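Local coordinates for protein acetyltransferase, GNAT family (Streptococcus agalactiae 2603V/R, PDB 2Q7B) that probably transfers an acetyl group to a nitrogen of its acceptor substrate, as a member of the GNAT family of N-acetyltransferases, at residues Y65-R69 / K70-W74. Sequence-based numbering, arbitrary orientation.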
ATOM      1  N   TYR A  65       3.167  -5.131  15.500  1.00 37.41           N
ATOM      2  CA  TYR A  65       3.591  -3.799  15.887  1.00 35.76           C
ATOM      3  C   TYR A  65       2.661  -3.205  16.926  1.00 35.11           C
ATOM      4  O   TYR A  65       3.116  -2.621  17.892  1.00 32.17           O
ATOM      5  CB  TYR A  65       3.690  -2.926  14.645  1.00 37.66           C
ATOM      6  CG  TYR A  65       4.339  -1.585  14.852  1.00 36.33           C
ATOM      7  CD1 TYR A  65       3.595  -0.497  15.319  1.00 39.47           C
ATOM      8  CD2 TYR A  65       5.680  -1.385  14.526  1.00 40.17           C
ATOM      9  CE1 TYR A  65       4.163   0.734  15.480  1.00 42.73           C
ATOM     10  CE2 TYR A  65       6.267  -0.146  14.709  1.00 39.02           C
ATOM     11  CZ  TYR A  65       5.502   0.898  15.180  1.00 41.90           C
ATOM     12  OH  TYR A  65       6.046   2.141  15.355  1.00 51.96           O
ATOM     13  N   TYR A  66       1.355  -3.350  16.725  1.00 35.20           N
ATOM     14  CA  TYR A  66       0.365  -2.778  17.640  1.00 33.76           C
ATOM     15  C   TYR A  66      -0.225  -3.794  18.607  1.00 34.24           C
ATOM     16  O   TYR A  66      -0.048  -3.690  19.812  1.00 32.10           O
ATOM     17  CB  TYR A  66      -0.798  -2.119  16.853  1.00 33.61           C
ATOM     18  CG  TYR A  66      -0.373  -0.927  16.035  1.00 31.42           C
ATOM     19  CD1 TYR A  66      -0.240   0.318  16.614  1.00 27.66           C
ATOM     20  CD2 TYR A  66      -0.051  -1.058  14.697  1.00 32.36           C
ATOM     21  CE1 TYR A  66       0.169   1.426  15.871  1.00 33.72           C
ATOM     22  CE2 TYR A  66       0.348   0.037  13.945  1.00 33.35           C
ATOM     23  CZ  TYR A  66       0.457   1.276  14.544  1.00 35.82           C
ATOM     24  OH  TYR A  66       0.883   2.344  13.794  1.00 39.52           O
ATOM     25  N   GLN A  67      -0.894  -4.793  18.046  1.00 33.66           N
ATOM     26  CA  GLN A  67      -1.720  -5.705  18.824  1.00 33.64           C
ATOM     27  C   GLN A  67      -1.001  -6.633  19.791  1.00 33.13           C
ATOM     28  O   GLN A  67      -1.503  -6.867  20.876  1.00 33.03           O
ATOM     29  CB  GLN A  67      -2.654  -6.471  17.882  1.00 32.50           C
ATOM     30  CG  GLN A  67      -3.603  -5.526  17.134  1.00 32.08           C
ATOM     31  CD  GLN A  67      -4.412  -6.220  16.059  1.00 35.01           C
ATOM     32  OE1 GLN A  67      -3.907  -7.110  15.367  1.00 37.20           O
ATOM     33  NE2 GLN A  67      -5.664  -5.800  15.894  1.00 31.66           N
ATOM     34  N   ASN A  68       0.166  -7.141  19.408  1.00 34.88           N
ATOM     35  CA  ASN A  68       0.940  -8.020  20.270  1.00 35.70           C
ATOM     36  C   ASN A  68       1.755  -7.266  21.311  1.00 35.44           C
ATOM     37  O   ASN A  68       2.354  -7.890  22.173  1.00 37.15           O
ATOM     38  CB  ASN A  68       1.853  -8.933  19.442  1.00 36.76           C
ATOM     39  CG  ASN A  68       1.071  -9.954  18.615  1.00 41.53           C
ATOM     40  OD1 ASN A  68      -0.130 -10.170  18.825  1.00 42.07           O
ATOM     41  ND2 ASN A  68       1.757 -10.597  17.681  1.00 47.97           N
ATOM     42  N   ARG A  69       1.775  -5.937  21.240  1.00 34.20           N
ATOM     43  CA  ARG A  69       2.525  -5.132  22.193  1.00 33.69           C
ATOM     44  C   ARG A  69       1.625  -4.204  22.995  1.00 32.07           C
ATOM     45  O   ARG A  69       1.977  -3.063  23.226  1.00 33.73           O
ATOM     46  CB  ARG A  69       3.605  -4.334  21.455  1.00 34.26           C
ATOM     47  CG  ARG A  69       4.580  -5.215  20.670  1.00 35.03           C
ATOM     48  CD  ARG A  69       5.805  -4.419  20.252  1.00 37.96           C
ATOM     49  NE  ARG A  69       5.474  -3.328  19.334  1.00 45.91           N
ATOM     50  CZ  ARG A  69       6.296  -2.323  19.006  1.00 49.96           C
ATOM     51  NH1 ARG A  69       7.522  -2.244  19.512  1.00 54.39           N
ATOM     52  NH2 ARG A  69       5.895  -1.374  18.159  1.00 42.06           N
ATOM     53  N   LYS A  70       0.461  -4.709  23.412  1.00 32.53           N
ATOM     54  CA  LYS A  70      -0.505  -3.980  24.253  1.00 32.30           C
ATOM     55  C   LYS A  70      -1.080  -2.697  23.633  1.00 32.77           C
ATOM     56  O   LYS A  70      -1.577  -1.801  24.336  1.00 30.98           O
ATOM     57  CB  LYS A  70       0.096  -3.707  25.633  1.00 34.41           C
ATOM     58  CG  LYS A  70       0.473  -4.977  26.371  1.00 35.29           C
ATOM     59  CD  LYS A  70       1.211  -4.663  27.657  1.00 41.36           C
ATOM     60  CE  LYS A  70       1.708  -5.919  28.320  1.00 45.41           C
ATOM     61  NZ  LYS A  70       2.692  -5.598  29.405  1.00 50.07           N
ATOM     62  N   GLY A  71      -1.023  -2.625  22.306  1.00 30.18           N
ATOM     63  CA  GLY A  71      -1.587  -1.518  21.580  1.00 30.95           C
ATOM     64  C   GLY A  71      -2.789  -2.077  20.842  1.00 31.52           C
ATOM     65  O   GLY A  71      -3.244  -3.184  21.112  1.00 29.34           O
ATOM     66  N   GLN A  72      -3.299  -1.319  19.895  1.00 31.18           N
ATOM     67  CA  GLN A  72      -4.447  -1.768  19.159  1.00 33.18           C
ATOM     68  C   GLN A  72      -4.556  -0.946  17.883  1.00 32.90           C
ATOM     69  O   GLN A  72      -3.912   0.103  17.743  1.00 32.56           O
ATOM     70  CB  GLN A  72      -5.693  -1.712  20.070  1.00 33.28           C
ATOM     71  CG  GLN A  72      -6.927  -2.411  19.544  1.00 39.38           C
ATOM     72  CD  GLN A  72      -6.638  -3.797  19.040  1.00 35.26           C
ATOM     73  OE1 GLN A  72      -6.411  -3.989  17.843  1.00 33.50           O
ATOM     74  NE2 GLN A  72      -6.583  -4.754  19.938  1.00 32.68           N
ATOM     75  N   PHE A  73      -5.294  -1.481  16.918  1.00 35.48           N
ATOM     76  CA  PHE A  73      -5.507  -0.838  15.635  1.00 33.75           C
ATOM     77  C   PHE A  73      -6.957  -1.097  15.255  1.00 34.29           C
ATOM     78  O   PHE A  73      -7.379  -2.243  15.194  1.00 34.11           O
ATOM     79  CB  PHE A  73      -4.554  -1.391  14.567  1.00 35.23           C
ATOM     80  CG  PHE A  73      -4.414  -0.499  13.348  1.00 33.02           C
ATOM     81  CD1 PHE A  73      -5.457  -0.349  12.442  1.00 35.15           C
ATOM     82  CD2 PHE A  73      -3.230   0.179  13.101  1.00 34.88           C
ATOM     83  CE1 PHE A  73      -5.321   0.488  11.331  1.00 35.31           C
ATOM     84  CE2 PHE A  73      -3.088   0.992  12.005  1.00 32.91           C
ATOM     85  CZ  PHE A  73      -4.146   1.160  11.121  1.00 35.35           C
ATOM     86  N   TRP A  74      -7.718  -0.027  15.008  1.00 34.04           N
ATOM     87  CA  TRP A  74      -9.118  -0.162  14.631  1.00 34.07           C
ATOM     88  C   TRP A  74      -9.395   0.327  13.221  1.00 34.25           C
ATOM     89  O   TRP A  74      -8.815   1.301  12.757  1.00 34.91           O
ATOM     90  CB  TRP A  74     -10.033   0.634  15.566  1.00 34.29           C
ATOM     91  CG  TRP A  74     -10.002   0.220  17.019  1.00 35.64           C
ATOM     92  CD1 TRP A  74     -10.825  -0.674  17.634  1.00 36.48           C
ATOM     93  CD2 TRP A  74      -9.102   0.698  18.031  1.00 35.14           C
ATOM     94  NE1 TRP A  74     -10.507  -0.775  18.958  1.00 36.19           N
ATOM     95  CE2 TRP A  74      -9.457   0.055  19.235  1.00 36.16           C
ATOM     96  CE3 TRP A  74      -8.034   1.615  18.036  1.00 31.66           C
ATOM     97  CZ2 TRP A  74      -8.786   0.292  20.435  1.00 33.82           C
ATOM     98  CZ3 TRP A  74      -7.381   1.861  19.219  1.00 33.64           C
ATOM     99  CH2 TRP A  74      -7.756   1.195  20.411  1.00 36.34           C
TER
HETATM  100  O   HOH W   1      -0.632  -7.409  23.522  1.00 45.48           O
HETATM  101  O   HOH W   2      -3.330  -5.374  22.547  1.00 46.91           O
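Gln67 and Gln72 meet through their side-chain amides: Gln67 NE2 donates a nearly straight bond of 2.8 Å to Gln72 OE1, in the carbonyl plane of the acceptor, while the two amide planes stand 71° apart. Gln67 runs extended beyond CG to get there. Gln72 instead bends at chi2 (48°), which folds its OE1 back to take a second bond, 2.9 Å long, from Phe73 N; two donors therefore fix the buried carbonyl. Beside this pair, Phe73 turns its CD2 edge onto one face of the Tyr66 ring, an edge-to-face stack with centroids 5.3 Å apart and CD2 at 3.7 Å from Tyr66 CE2. Tyr65 CD1 covers the opposite face of Tyr66.

The chain reverses direction in the turn that follows helix 62-67. Tyr66 O accepts from Gly71 N at 2.9 Å, an i+5 bond closing the turn, and from Arg69 N on the other face of its carbonyl plane. With Lys70 left-handed, this resembles a Schellman motif, a water standing in for the inner bond between Gln67 O and Lys70 N; another joins Gln67 O to Gly71 O. Arg69 curls back, bent at chi3 (-64°), and grips Tyr65 O side-on with NE and NH2, laying NH2 over the Tyr65 ring.

Further out, Gln67 NE2 is also hydrogen-bonded to Tyr25 O, and Tyr66 OH to the Asp58 carboxylate. The turn delivers helix 62-67 into strand 72-78, which lies between strands 20-24 and 81-90 of the mixed GNAT sheet; Tyr66 and Phe73 both pack on Ala87 of strand 81-90, whereas Gln72 and Trp74 touch helix 114-128.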